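Local coordinates for AP205 bacteriophage COAT protein (Acinetobacter phage ap205, PDB 5FS4) that forms intertwined dimers that build the capsid shell of a small single-stranded RNA phage, which probably encloses the viral genome, at residues 25-30 with 56-61; 52-57 with 80-85; 15-20 with 31-36; 107-112 with 124-129. The protein carries 2 engineered substitutions. One frame throughout, in Å; residues are numbered along the deposited sequence.

From the N terminus, the chain first passes residues 15-20, the opening side of contact 3, then 25-30, the opening side of contact 1, before contact 3 closes at 31-36 on the hairpin of strands 17-22 and 28-38. Contact 1 closes later, at 56-61, so contacts 3 and 1 cross; together they tie strand 28-38 to both its neighbours. Contact 2 starts at 52-57, shares Val56 and Tyr57 with contact 1, and closes at 80-85, adding strand 76-88 as the outermost strand within the chain, beside 47-60. Contact 4 follows in series, closing the loop between the end of helix 92-111 and the C-terminal tail. All four contacts also touch the second subunit.

Contact 1: residues 25-30 with 56-61; sequences RLSTTF and VYKRPA
The Tyr57 ring is held between a charge and a water. On one face lies NH2 of Arg59, 3.2 Å above the plane and over its centre, in a cation-pi contact; on the opposite face a water oxygen sits over the centre, and the CA of Arg59 lies at the ring edge. The Arg25 guanidinium has its plane 20° from that of the ring, and its edge presents NH2 to Lys58 O at 2.7 Å, a nearly straight bond in the guanidinium plane. The extended chain of Arg25 crosses the tyrosine side chain at about a right angle near the phenol end, whose OH bonds instead to Asp130 of the second subunit. The same water links the two segments, accepting from Arg25 NE and from Lys58 N (3.0 Å each), donating to Thr28 OG1 at 2.8 Å, and hydrogen-bonding Ser27 OG. It lies beside the type I turn from Arg25 to Thr28, which leads the chain into strand 28-38 of the coat-protein sheet. That strand runs antiparallel to strand 47-60 as the two arms of a hairpin. Thr29 and Val56 form a hydrogen-bonded pair, with Thr29 N to Val56 O at 3.1 Å and Val56 N to Thr29 O at 3.0 Å. Their side chains lie alongside each other, OG1 of Thr29 against CB of Val56 at 3.4 Å. Beyond the pair, Ser27 CB packs on Lys58 CG, while Glu98 of the second subunit forms a salt bridge with Arg59.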
loop_
_atom_site.group_PDB
_atom_site.type_symbol
_atom_site.label_atom_id
_atom_site.label_comp_id
_atom_site.label_asym_id
_atom_site.label_seq_id
_atom_site.Cartn_x
_atom_site.Cartn_y
_atom_site.Cartn_z
ATOM N N ARG B 25 -4.039 8.568 -20.010
ATOM C CA ARG B 25 -3.600 7.164 -19.998
ATOM C C ARG B 25 -4.623 6.419 -19.155
ATOM O O ARG B 25 -4.468 6.203 -17.901
ATOM C CB ARG B 25 -2.153 6.949 -19.482
ATOM C CG ARG B 25 -1.696 5.501 -19.520
ATOM C CD ARG B 25 -0.211 5.366 -19.179
ATOM N NE ARG B 25 0.304 4.008 -19.337
ATOM C CZ ARG B 25 0.856 3.533 -20.457
ATOM N NH1 ARG B 25 0.913 4.291 -21.572
ATOM N NH2 ARG B 25 1.312 2.281 -20.500
ATOM N N LEU B 26 -5.713 6.103 -19.851
ATOM C CA LEU B 26 -6.946 5.690 -19.170
ATOM C C LEU B 26 -6.783 4.412 -18.394
ATOM O O LEU B 26 -7.530 4.195 -17.439
ATOM C CB LEU B 26 -8.073 5.610 -20.158
ATOM C CG LEU B 26 -8.497 7.016 -20.641
ATOM C CD1 LEU B 26 -9.210 6.907 -21.979
ATOM C CD2 LEU B 26 -9.329 7.763 -19.576
ATOM N N SER B 27 -5.783 3.593 -18.743
ATOM C CA SER B 27 -5.475 2.362 -17.988
ATOM C C SER B 27 -4.817 2.599 -16.606
ATOM O O SER B 27 -4.719 1.677 -15.822
ATOM C CB SER B 27 -4.566 1.425 -18.804
ATOM O OG SER B 27 -3.323 1.992 -19.136
ATOM N N THR B 28 -4.333 3.811 -16.335
ATOM C CA THR B 28 -3.900 4.195 -14.973
ATOM C C THR B 28 -5.113 4.543 -14.086
ATOM O O THR B 28 -5.879 5.491 -14.382
ATOM C CB THR B 28 -2.914 5.360 -15.005
ATOM O OG1 THR B 28 -1.846 4.968 -15.841
ATOM C CG2 THR B 28 -2.298 5.592 -13.620
ATOM N N THR B 29 -5.338 3.740 -13.037
ATOM C CA THR B 29 -6.538 3.955 -12.213
ATOM C C THR B 29 -6.141 3.978 -10.748
ATOM O O THR B 29 -5.140 3.397 -10.366
ATOM C CB THR B 29 -7.652 2.894 -12.426
ATOM O OG1 THR B 29 -7.145 1.580 -12.156
ATOM C CG2 THR B 29 -8.134 2.912 -13.789
ATOM N N PHE B 30 -6.893 4.735 -9.969
ATOM C CA PHE B 30 -6.835 4.687 -8.513
ATOM C C PHE B 30 -8.279 4.630 -8.057
ATOM O O PHE B 30 -9.036 5.554 -8.369
ATOM C CB PHE B 30 -6.190 5.929 -7.925
ATOM C CG PHE B 30 -6.183 5.916 -6.431
ATOM C CD1 PHE B 30 -5.330 5.016 -5.768
ATOM C CD2 PHE B 30 -7.086 6.722 -5.700
ATOM C CE1 PHE B 30 -5.291 4.954 -4.388
ATOM C CE2 PHE B 30 -7.073 6.633 -4.294
ATOM C CZ PHE B 30 -6.170 5.768 -3.672
ATOM N N VAL B 56 -3.454 0.981 -10.080
ATOM C CA VAL B 56 -3.178 0.141 -11.219
ATOM C C VAL B 56 -2.432 0.927 -12.282
ATOM O O VAL B 56 -2.771 2.047 -12.577
ATOM C CB VAL B 56 -4.447 -0.484 -11.852
ATOM C CG1 VAL B 56 -4.146 -1.241 -13.128
ATOM C CG2 VAL B 56 -5.164 -1.383 -10.869
ATOM N N TYR B 57 -1.334 0.324 -12.730
ATOM C CA TYR B 57 -0.581 0.850 -13.897
ATOM C C TYR B 57 -0.237 -0.290 -14.821
ATOM O O TYR B 57 0.183 -1.385 -14.366
ATOM C CB TYR B 57 0.695 1.628 -13.430
ATOM C CG TYR B 57 1.299 2.601 -14.469
ATOM C CD1 TYR B 57 2.067 2.143 -15.533
ATOM C CD2 TYR B 57 1.054 3.990 -14.388
ATOM C CE1 TYR B 57 2.569 3.030 -16.476
ATOM C CE2 TYR B 57 1.526 4.866 -15.320
ATOM C CZ TYR B 57 2.296 4.399 -16.352
ATOM O OH TYR B 57 2.780 5.268 -17.288
ATOM N N LYS B 58 -0.379 -0.018 -16.117
ATOM C CA LYS B 58 0.026 -0.908 -17.175
ATOM C C LYS B 58 1.376 -0.493 -17.677
ATOM O O LYS B 58 1.524 0.457 -18.455
ATOM C CB LYS B 58 -1.023 -0.937 -18.289
ATOM C CG LYS B 58 -2.401 -1.386 -17.775
ATOM C CD LYS B 58 -2.331 -2.742 -17.013
ATOM C CE LYS B 58 -3.203 -3.800 -17.649
ATOM N NZ LYS B 58 -4.633 -3.459 -17.306
ATOM N N ARG B 59 2.367 -1.269 -17.255
ATOM C CA ARG B 59 3.751 -0.921 -17.442
ATOM C C ARG B 59 4.434 -1.814 -18.462
ATOM O O ARG B 59 4.494 -3.019 -18.271
ATOM C CB ARG B 59 4.450 -1.072 -16.085
ATOM C CG ARG B 59 5.932 -0.646 -16.009
ATOM C CD ARG B 59 6.166 0.847 -16.064
ATOM N NE ARG B 59 5.498 1.538 -14.994
ATOM C CZ ARG B 59 5.359 2.849 -14.915
ATOM N NH1 ARG B 59 5.878 3.628 -15.832
ATOM N NH2 ARG B 59 4.678 3.367 -13.904
ATOM N N PRO B 60 4.996 -1.220 -19.545
ATOM C CA PRO B 60 5.759 -1.975 -20.532
ATOM C C PRO B 60 6.824 -2.850 -19.868
ATOM O O PRO B 60 7.562 -2.392 -19.000
ATOM C CB PRO B 60 6.410 -0.867 -21.411
ATOM C CG PRO B 60 5.583 0.333 -21.193
ATOM C CD PRO B 60 5.144 0.239 -19.762
ATOM N N ALA B 61 6.863 -4.111 -20.260
ATOM C CA ALA B 61 7.978 -4.934 -19.879
ATOM C C ALA B 61 9.254 -4.318 -20.462
ATOM O O ALA B 61 9.173 -3.657 -21.504
ATOM C CB ALA B 61 7.779 -6.358 -20.401
HETATM O O HOH W 1 -1.316 2.629 -17.214
#

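Contact 2: residues 52-57 with 80-85; sequences QYVSVY and SIRTVI
With CG anti to the backbone N in both Gln52 (chi1 -175°) and Arg82 (chi1 178°), the two long side chains rise from the same face of the sheet and cross obliquely. The Arg82 chain is extended to CD, which lies 4.0 Å from Gln52 OE1, and chi3 of 66° then turns NE aside. Val54 lies side by side with Arg82, and its CG2, anti to the carbonyl carbon, packs against Arg82 CG at 3.8 Å; Val84 CG2 rests similarly against Gln52 CG. Further along, CG2 of Val56 touches Ser80 OG, whose hydrogen-bonding partner is Asn78. Tyr53, Ser55, Ile81 and Thr83 occupy the other face, where Tyr53 CE2 meets Ile85 CD1 at 4.2 Å. The backbones pair in an antiparallel register of alternating hydrogen-bonded and non-hydrogen-bonded pairs. Tyr53 N to Thr83 O and Ser55 N to Ile81 O are both short, at 2.7 Å, and their return bonds, Thr83 N to Tyr53 O and Ile81 N to Ser55 O, measure 2.8 Å and 3.0 Å. CA-H...O contacts, such as Arg82 CA to Tyr53 O, supplement them. In related phage coat proteins the face opposite the helices lines the capsid interior, which is consistent with Gln52 and Arg82 lying there. Strand 28-38 flanks 52-57, whereas 80-85 pairs antiparallel with a strand of the second subunit, so the sheet continues through the dimer. Beneath the Tyr53 face, Trp99 and Leu95 of helix 92-111 touch Thr83 and Ile85, and His102 of the second subunit hydrogen-bonds both Ser55 and Thr83.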
loop_
_atom_site.group_PDB
_atom_site.type_symbol
_atom_site.label_atom_id
_atom_site.label_comp_id
_atom_site.label_asym_id
_atom_site.label_seq_id
_atom_site.Cartn_x
_atom_site.Cartn_y
_atom_site.Cartn_z
ATOM N N GLN B 52 -10.853 0.421 1.011
ATOM C CA GLN B 52 -9.998 -0.375 0.102
ATOM C C GLN B 52 -9.536 0.583 -0.937
ATOM O O GLN B 52 -10.383 1.169 -1.609
ATOM C CB GLN B 52 -10.783 -1.467 -0.592
ATOM C CG GLN B 52 -9.922 -2.370 -1.444
ATOM C CD GLN B 52 -10.726 -3.282 -2.324
ATOM O OE1 GLN B 52 -10.880 -4.452 -2.028
ATOM N NE2 GLN B 52 -11.275 -2.721 -3.415
ATOM N N TYR B 53 -8.225 0.696 -1.096
ATOM C CA TYR B 53 -7.584 1.674 -2.004
ATOM C C TYR B 53 -6.727 0.893 -2.982
ATOM O O TYR B 53 -5.848 0.174 -2.561
ATOM C CB TYR B 53 -6.708 2.641 -1.202
ATOM C CG TYR B 53 -7.434 3.352 -0.122
ATOM C CD1 TYR B 53 -8.105 4.553 -0.408
ATOM C CD2 TYR B 53 -7.542 2.828 1.168
ATOM C CE1 TYR B 53 -8.832 5.217 0.584
ATOM C CE2 TYR B 53 -8.327 3.463 2.150
ATOM C CZ TYR B 53 -8.970 4.665 1.855
ATOM O OH TYR B 53 -9.650 5.285 2.887
ATOM N N VAL B 54 -6.966 1.026 -4.281
ATOM C CA VAL B 54 -6.295 0.196 -5.310
ATOM C C VAL B 54 -5.674 1.059 -6.436
ATOM O O VAL B 54 -6.306 1.949 -7.003
ATOM C CB VAL B 54 -7.253 -0.877 -5.949
ATOM C CG1 VAL B 54 -6.482 -1.724 -6.907
ATOM C CG2 VAL B 54 -7.906 -1.752 -4.907
ATOM N N SER B 55 -4.381 0.826 -6.696
ATOM C CA SER B 55 -3.639 1.595 -7.711
ATOM C C SER B 55 -3.274 0.590 -8.804
ATOM O O SER B 55 -2.879 -0.517 -8.490
ATOM C CB SER B 55 -2.362 2.213 -7.151
ATOM O OG SER B 55 -2.622 3.145 -6.095
ATOM N N VAL B 56 -3.454 0.981 -10.080
ATOM C CA VAL B 56 -3.178 0.141 -11.219
ATOM C C VAL B 56 -2.432 0.927 -12.282
ATOM O O VAL B 56 -2.771 2.047 -12.577
ATOM C CB VAL B 56 -4.447 -0.484 -11.852
ATOM C CG1 VAL B 56 -4.146 -1.241 -13.128
ATOM C CG2 VAL B 56 -5.164 -1.383 -10.869
ATOM N N TYR B 57 -1.334 0.324 -12.730
ATOM C CA TYR B 57 -0.581 0.850 -13.897
ATOM C C TYR B 57 -0.237 -0.290 -14.821
ATOM O O TYR B 57 0.183 -1.385 -14.366
ATOM C CB TYR B 57 0.695 1.628 -13.430
ATOM C CG TYR B 57 1.299 2.601 -14.469
ATOM C CD1 TYR B 57 2.067 2.143 -15.533
ATOM C CD2 TYR B 57 1.054 3.990 -14.388
ATOM C CE1 TYR B 57 2.569 3.030 -16.476
ATOM C CE2 TYR B 57 1.526 4.866 -15.320
ATOM C CZ TYR B 57 2.296 4.399 -16.352
ATOM O OH TYR B 57 2.780 5.268 -17.288
ATOM N N SER B 80 0.109 -3.542 -9.603
ATOM C CA SER B 80 -1.060 -3.275 -8.724
ATOM C C SER B 80 -0.643 -3.134 -7.293
ATOM O O SER B 80 0.211 -3.893 -6.837
ATOM C CB SER B 80 -2.147 -4.343 -8.809
ATOM O OG SER B 80 -2.903 -4.170 -10.018
ATOM N N ILE B 81 -1.237 -2.144 -6.627
ATOM C CA ILE B 81 -1.075 -1.945 -5.190
ATOM C C ILE B 81 -2.423 -1.765 -4.547
ATOM O O ILE B 81 -3.177 -0.854 -4.946
ATOM C CB ILE B 81 -0.121 -0.763 -4.840
ATOM C CG1 ILE B 81 1.230 -0.918 -5.581
ATOM C CG2 ILE B 81 -0.003 -0.687 -3.316
ATOM C CD1 ILE B 81 2.250 0.156 -5.273
ATOM N N ARG B 82 -2.713 -2.599 -3.539
ATOM C CA ARG B 82 -3.979 -2.539 -2.826
ATOM C C ARG B 82 -3.714 -2.307 -1.337
ATOM O O ARG B 82 -2.969 -3.037 -0.741
ATOM C CB ARG B 82 -4.794 -3.848 -3.018
ATOM C CG ARG B 82 -6.087 -3.786 -2.235
ATOM C CD ARG B 82 -6.913 -5.013 -2.377
ATOM N NE ARG B 82 -6.237 -6.153 -1.782
ATOM C CZ ARG B 82 -6.278 -7.399 -2.275
ATOM N NH1 ARG B 82 -6.882 -7.699 -3.431
ATOM N NH2 ARG B 82 -5.658 -8.354 -1.629
ATOM N N THR B 83 -4.394 -1.352 -0.731
ATOM C CA THR B 83 -4.316 -1.224 0.747
ATOM C C THR B 83 -5.712 -1.266 1.274
ATOM O O THR B 83 -6.679 -0.686 0.662
ATOM C CB THR B 83 -3.645 0.101 1.222
ATOM O OG1 THR B 83 -2.303 0.168 0.767
ATOM C CG2 THR B 83 -3.690 0.325 2.814
ATOM N N VAL B 84 -5.890 -1.974 2.387
ATOM C CA VAL B 84 -7.203 -2.030 3.007
ATOM C C VAL B 84 -7.001 -1.633 4.455
ATOM O O VAL B 84 -6.171 -2.276 5.148
ATOM C CB VAL B 84 -7.888 -3.428 3.018
ATOM C CG1 VAL B 84 -9.260 -3.295 3.707
ATOM C CG2 VAL B 84 -8.062 -3.923 1.607
ATOM N N ILE B 85 -7.658 -0.536 4.850
ATOM C CA ILE B 85 -7.579 -0.033 6.204
ATOM C C ILE B 85 -8.884 -0.298 6.931
ATOM O O ILE B 85 -9.962 0.138 6.456
ATOM C CB ILE B 85 -7.342 1.452 6.181
ATOM C CG1 ILE B 85 -6.009 1.753 5.460
ATOM C CG2 ILE B 85 -7.386 2.023 7.581
ATOM C CD1 ILE B 85 -5.667 3.219 5.366
#

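Contact 3: residues 15-20 with 31-36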
loop_
_atom_site.group_PDB
_atom_site.type_symbol
_atom_site.label_atom_id
_atom_site.label_comp_id
_atom_site.label_asym_id
_atom_site.label_seq_id
_atom_site.Cartn_x
_atom_site.Cartn_y
_atom_site.Cartn_z
ATOM N N ALA B 15 -21.893 6.610 -4.076
ATOM C CA ALA B 15 -21.610 7.006 -2.638
ATOM C C ALA B 15 -20.443 6.261 -1.914
ATOM O O ALA B 15 -19.848 6.776 -0.940
ATOM C CB ALA B 15 -22.817 6.814 -1.787
ATOM N N ASN B 16 -20.180 5.017 -2.309
ATOM C CA ASN B 16 -19.217 4.237 -1.583
ATOM C C ASN B 16 -17.985 3.935 -2.340
ATOM O O ASN B 16 -17.061 3.465 -1.745
ATOM C CB ASN B 16 -19.869 2.993 -1.009
ATOM C CG ASN B 16 -20.866 3.338 0.077
ATOM O OD1 ASN B 16 -22.080 3.213 -0.108
ATOM N ND2 ASN B 16 -20.356 3.816 1.212
ATOM N N LYS B 17 -17.941 4.278 -3.621
ATOM C CA LYS B 17 -16.802 3.927 -4.485
ATOM C C LYS B 17 -16.600 4.935 -5.608
ATOM O O LYS B 17 -17.528 5.181 -6.416
ATOM C CB LYS B 17 -16.978 2.559 -5.110
ATOM C CG LYS B 17 -15.722 2.150 -5.811
ATOM C CD LYS B 17 -15.765 0.747 -6.391
ATOM C CE LYS B 17 -14.383 0.419 -6.896
ATOM N NZ LYS B 17 -14.367 -0.842 -7.639
ATOM N N ILE B 18 -15.403 5.525 -5.633
ATOM C CA ILE B 18 -14.962 6.316 -6.781
ATOM C C ILE B 18 -13.765 5.658 -7.467
ATOM O O ILE B 18 -12.827 5.195 -6.816
ATOM C CB ILE B 18 -14.616 7.797 -6.406
ATOM C CG1 ILE B 18 -15.869 8.473 -5.832
ATOM C CG2 ILE B 18 -14.118 8.533 -7.628
ATOM C CD1 ILE B 18 -15.635 9.806 -5.117
ATOM N N VAL B 19 -13.811 5.652 -8.797
ATOM C CA VAL B 19 -12.601 5.291 -9.615
ATOM C C VAL B 19 -12.075 6.522 -10.364
ATOM O O VAL B 19 -12.812 7.111 -11.198
ATOM C CB VAL B 19 -12.904 4.194 -10.666
ATOM C CG1 VAL B 19 -11.627 3.782 -11.383
ATOM C CG2 VAL B 19 -13.583 2.981 -10.022
ATOM N N TRP B 20 -10.803 6.839 -10.166
ATOM C CA TRP B 20 -10.145 7.966 -10.824
ATOM C C TRP B 20 -9.259 7.342 -11.913
ATOM O O TRP B 20 -8.721 6.230 -11.743
ATOM C CB TRP B 20 -9.262 8.767 -9.840
ATOM C CG TRP B 20 -9.906 9.696 -8.938
ATOM C CD1 TRP B 20 -10.073 11.030 -9.142
ATOM C CD2 TRP B 20 -10.386 9.423 -7.610
ATOM N NE1 TRP B 20 -10.653 11.609 -8.039
ATOM C CE2 TRP B 20 -10.885 10.646 -7.096
ATOM C CE3 TRP B 20 -10.473 8.255 -6.815
ATOM C CZ2 TRP B 20 -11.501 10.737 -5.856
ATOM C CZ3 TRP B 20 -11.049 8.337 -5.571
ATOM C CH2 TRP B 20 -11.558 9.576 -5.083
ATOM N N SER B 31 -8.644 3.607 -7.275
ATOM C CA SER B 31 -10.017 3.511 -6.798
ATOM C C SER B 31 -10.083 3.487 -5.283
ATOM O O SER B 31 -9.215 2.953 -4.626
ATOM C CB SER B 31 -10.666 2.302 -7.440
ATOM O OG SER B 31 -10.231 1.147 -6.795
ATOM N N ALA B 32 -11.140 4.065 -4.720
ATOM C CA ALA B 32 -11.342 4.083 -3.253
ATOM C C ALA B 32 -12.770 3.560 -2.983
ATOM O O ALA B 32 -13.743 4.083 -3.543
ATOM C CB ALA B 32 -11.139 5.530 -2.710
ATOM N N SER B 33 -12.885 2.509 -2.185
ATOM C CA SER B 33 -14.176 1.877 -1.937
ATOM C C SER B 33 -14.308 1.774 -0.421
ATOM O O SER B 33 -13.453 1.167 0.221
ATOM C CB SER B 33 -14.166 0.492 -2.529
ATOM O OG SER B 33 -15.422 -0.116 -2.253
ATOM N N LEU B 34 -15.344 2.351 0.156
ATOM C CA LEU B 34 -15.450 2.409 1.628
ATOM C C LEU B 34 -16.734 1.738 2.163
ATOM O O LEU B 34 -17.812 1.954 1.618
ATOM C CB LEU B 34 -15.500 3.860 2.080
ATOM C CG LEU B 34 -14.501 4.885 1.525
ATOM C CD1 LEU B 34 -14.686 6.191 2.231
ATOM C CD2 LEU B 34 -13.087 4.372 1.750
ATOM N N LEU B 35 -16.644 1.033 3.292
ATOM C CA LEU B 35 -17.829 0.426 3.869
ATOM C C LEU B 35 -17.839 0.820 5.330
ATOM O O LEU B 35 -16.895 0.541 6.016
ATOM C CB LEU B 35 -17.781 -1.102 3.685
ATOM C CG LEU B 35 -19.029 -1.916 3.985
ATOM C CD1 LEU B 35 -18.714 -3.377 3.716
ATOM C CD2 LEU B 35 -19.497 -1.769 5.412
ATOM N N ARG B 36 -18.925 1.447 5.788
ATOM C CA ARG B 36 -19.126 1.764 7.188
ATOM C C ARG B 36 -20.136 0.776 7.789
ATOM O O ARG B 36 -21.146 0.402 7.141
ATOM C CB ARG B 36 -19.629 3.194 7.364
ATOM C CG ARG B 36 -19.616 3.638 8.834
ATOM C CD ARG B 36 -20.083 5.073 8.973
ATOM N NE ARG B 36 -20.296 5.508 10.381
ATOM C CZ ARG B 36 -19.589 6.433 11.060
ATOM N NH1 ARG B 36 -18.529 7.056 10.530
ATOM N NH2 ARG B 36 -19.921 6.716 12.317
#
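Strands 17-22 and 28-38 form a beta hairpin in the antiparallel sheet of the coat protein, with one face buried under the second subunit and the other more exposed. Ile18 and Ala32 are a hydrogen-bonded pair of the two strands, joined by Ala32 N to Ile18 O at 2.9 Å and Ile18 N to Ala32 O at 3.0 Å. Their side chains lie with Trp20 on the buried face. Trp20 turns its indole so that CZ3, at the ring edge, meets Ala32 CB at 4.0 Å, while Ile18 CG2 lies 3.5 Å above one ring face, offset toward the rim. Leu120, Ile126 and Leu109 of the second subunit pack on Ile18, Trp20 and Ala32 respectively.

The opposite face holds Lys17, Val19, Ser31 and Ser33, partly or wholly exposed. There the extended chain of Lys17 runs alongside Ser33, CG to CB at 4.0 Å, and Val19 CG2 meets Ser31 CB at the same separation. Just before strand 17-22 begins, Leu34 N bonds to Asn16 O at 2.8 Å, nearly straight and almost along the C=O axis, but the side-chain tie is slack: Asn16 ND2 reaches Leu34 O only as a weak hydrogen bond, 3.2 Å long with an angle of 124° at the hydrogen.

Contact 4: residues 107-112 with 124-129; sequences DTLFAS and AAIVSS
Leu109 CD2 and Ala124 CB press together at 3.5 Å, closer than carbon atoms usually pack. With CG of the leucine anti to the carbonyl carbon (chi1 -61°) and CD1 anti to CA (chi2 -179°), the other branch, CD2, lies against the methyl of Ala124, which points at the helix. On the same alanine, Thr108 CG2 stands 4.0 Å from CB, so two side chains from one helical turn share a single methyl. Ile126 completes the apolar patch, its CD1 lying 4.3 Å from Leu109 CG. A water replaces direct polar contact between the segments: it donates to Ala125 O at 2.7 Å and hydrogen-bonds Thr108 OG1 at 2.8 Å. Thr108 OG1 also hydrogen-bonds Arg104 O. Ala125, whose O takes the water, is the centre of an inverse gamma turn, closed by a weak Ile126 N to Ala124 O bond. The helix itself widens here into a pi-type turn, Ser112 N bonding Asp107 O at 3.0 Å.

The contact joins the end of helix 92-111 to the C-terminal tail, with Asn105 binding Val127 O. Beyond it lies the second subunit: its Ala32 packs on Leu109 and its Trp20 on Ile126, while Val127 pairs antiparallel with one of its strands.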
loop_
_atom_site.group_PDB
_atom_site.type_symbol
_atom_site.label_atom_id
_atom_site.label_comp_id
_atom_site.label_asym_id
_atom_site.label_seq_id
_atom_site.Cartn_x
_atom_site.Cartn_y
_atom_site.Cartn_z
ATOM N N ASP B 107 8.113 0.742 3.788
ATOM C CA ASP B 107 9.267 1.431 3.170
ATOM C C ASP B 107 10.562 0.712 3.513
ATOM O O ASP B 107 11.372 0.480 2.655
ATOM C CB ASP B 107 9.396 2.916 3.621
ATOM C CG ASP B 107 8.314 3.806 3.078
ATOM O OD1 ASP B 107 7.625 3.396 2.102
ATOM O OD2 ASP B 107 8.119 4.915 3.672
ATOM N N THR B 108 10.732 0.360 4.772
ATOM C CA THR B 108 11.996 -0.332 5.211
ATOM C C THR B 108 12.297 -1.575 4.394
ATOM O O THR B 108 13.437 -1.785 4.003
ATOM C CB THR B 108 11.969 -0.592 6.741
ATOM O OG1 THR B 108 11.968 0.653 7.472
ATOM C CG2 THR B 108 13.131 -1.411 7.182
ATOM N N LEU B 109 11.273 -2.387 4.113
ATOM C CA LEU B 109 11.425 -3.638 3.406
ATOM C C LEU B 109 11.373 -3.459 1.893
ATOM O O LEU B 109 12.207 -4.007 1.182
ATOM C CB LEU B 109 10.386 -4.632 3.810
ATOM C CG LEU B 109 10.324 -5.082 5.254
ATOM C CD1 LEU B 109 9.218 -6.115 5.442
ATOM C CD2 LEU B 109 11.638 -5.660 5.737
ATOM N N PHE B 110 10.405 -2.704 1.433
ATOM C CA PHE B 110 10.179 -2.532 -0.001
ATOM C C PHE B 110 10.853 -1.298 -0.646
ATOM O O PHE B 110 11.405 -1.414 -1.760
ATOM C CB PHE B 110 8.658 -2.494 -0.273
ATOM C CG PHE B 110 8.326 -2.302 -1.714
ATOM C CD1 PHE B 110 8.274 -3.385 -2.564
ATOM C CD2 PHE B 110 8.078 -0.998 -2.256
ATOM C CE1 PHE B 110 7.977 -3.215 -3.930
ATOM C CE2 PHE B 110 7.785 -0.840 -3.597
ATOM C CZ PHE B 110 7.729 -1.927 -4.434
ATOM N N ALA B 111 10.735 -0.133 -0.019
ATOM C CA ALA B 111 11.206 1.136 -0.624
ATOM C C ALA B 111 12.743 1.200 -0.672
ATOM O O ALA B 111 13.349 1.475 -1.709
ATOM C CB ALA B 111 10.701 2.336 0.147
ATOM N N SER B 112 13.351 0.901 0.461
ATOM C CA SER B 112 14.779 0.775 0.541
ATOM C C SER B 112 15.342 -0.605 0.842
ATOM O O SER B 112 16.547 -0.726 0.982
ATOM C CB SER B 112 15.302 1.837 1.524
ATOM O OG SER B 112 14.592 1.812 2.728
ATOM N N ALA B 124 15.833 -6.203 9.472
ATOM C CA ALA B 124 15.165 -4.942 9.222
ATOM C C ALA B 124 14.601 -4.328 10.523
ATOM O O ALA B 124 14.053 -5.037 11.381
ATOM C CB ALA B 124 14.074 -5.135 8.175
ATOM N N ALA B 125 14.761 -3.010 10.647
ATOM C CA ALA B 125 14.372 -2.257 11.832
ATOM C C ALA B 125 12.856 -1.912 11.706
ATOM O O ALA B 125 12.478 -0.852 11.222
ATOM C CB ALA B 125 15.202 -0.967 11.911
ATOM N N ILE B 126 12.026 -2.822 12.157
ATOM C CA ILE B 126 10.570 -2.646 12.194
ATOM C C ILE B 126 10.127 -2.115 13.576
ATOM O O ILE B 126 10.675 -2.525 14.622
ATOM C CB ILE B 126 9.880 -4.004 11.914
ATOM C CG1 ILE B 126 10.271 -4.570 10.537
ATOM C CG2 ILE B 126 8.345 -3.937 12.058
ATOM C CD1 ILE B 126 10.037 -3.638 9.337
ATOM N N VAL B 127 9.160 -1.182 13.562
ATOM C CA VAL B 127 8.761 -0.487 14.749
ATOM C C VAL B 127 7.258 -0.414 14.927
ATOM O O VAL B 127 6.524 -0.456 13.947
ATOM C CB VAL B 127 9.330 0.950 14.761
ATOM C CG1 VAL B 127 10.855 0.908 14.691
ATOM C CG2 VAL B 127 8.747 1.820 13.649
ATOM N N SER B 128 6.830 -0.292 16.186
ATOM C CA SER B 128 5.441 -0.018 16.517
ATOM C C SER B 128 5.157 1.447 16.415
ATOM O O SER B 128 6.047 2.250 16.381
ATOM C CB SER B 128 5.157 -0.506 17.939
ATOM O OG SER B 128 3.838 -0.166 18.397
ATOM N N SER B 129 3.883 1.794 16.374
ATOM C CA SER B 129 3.441 3.188 16.431
ATOM C C SER B 129 3.595 3.734 17.873
ATOM O O SER B 129 3.568 4.961 18.093
ATOM C CB SER B 129 2.005 3.266 16.020
ATOM O OG SER B 129 1.222 2.430 16.870
HETATM O O HOH W 2 10.506 0.390 9.803
#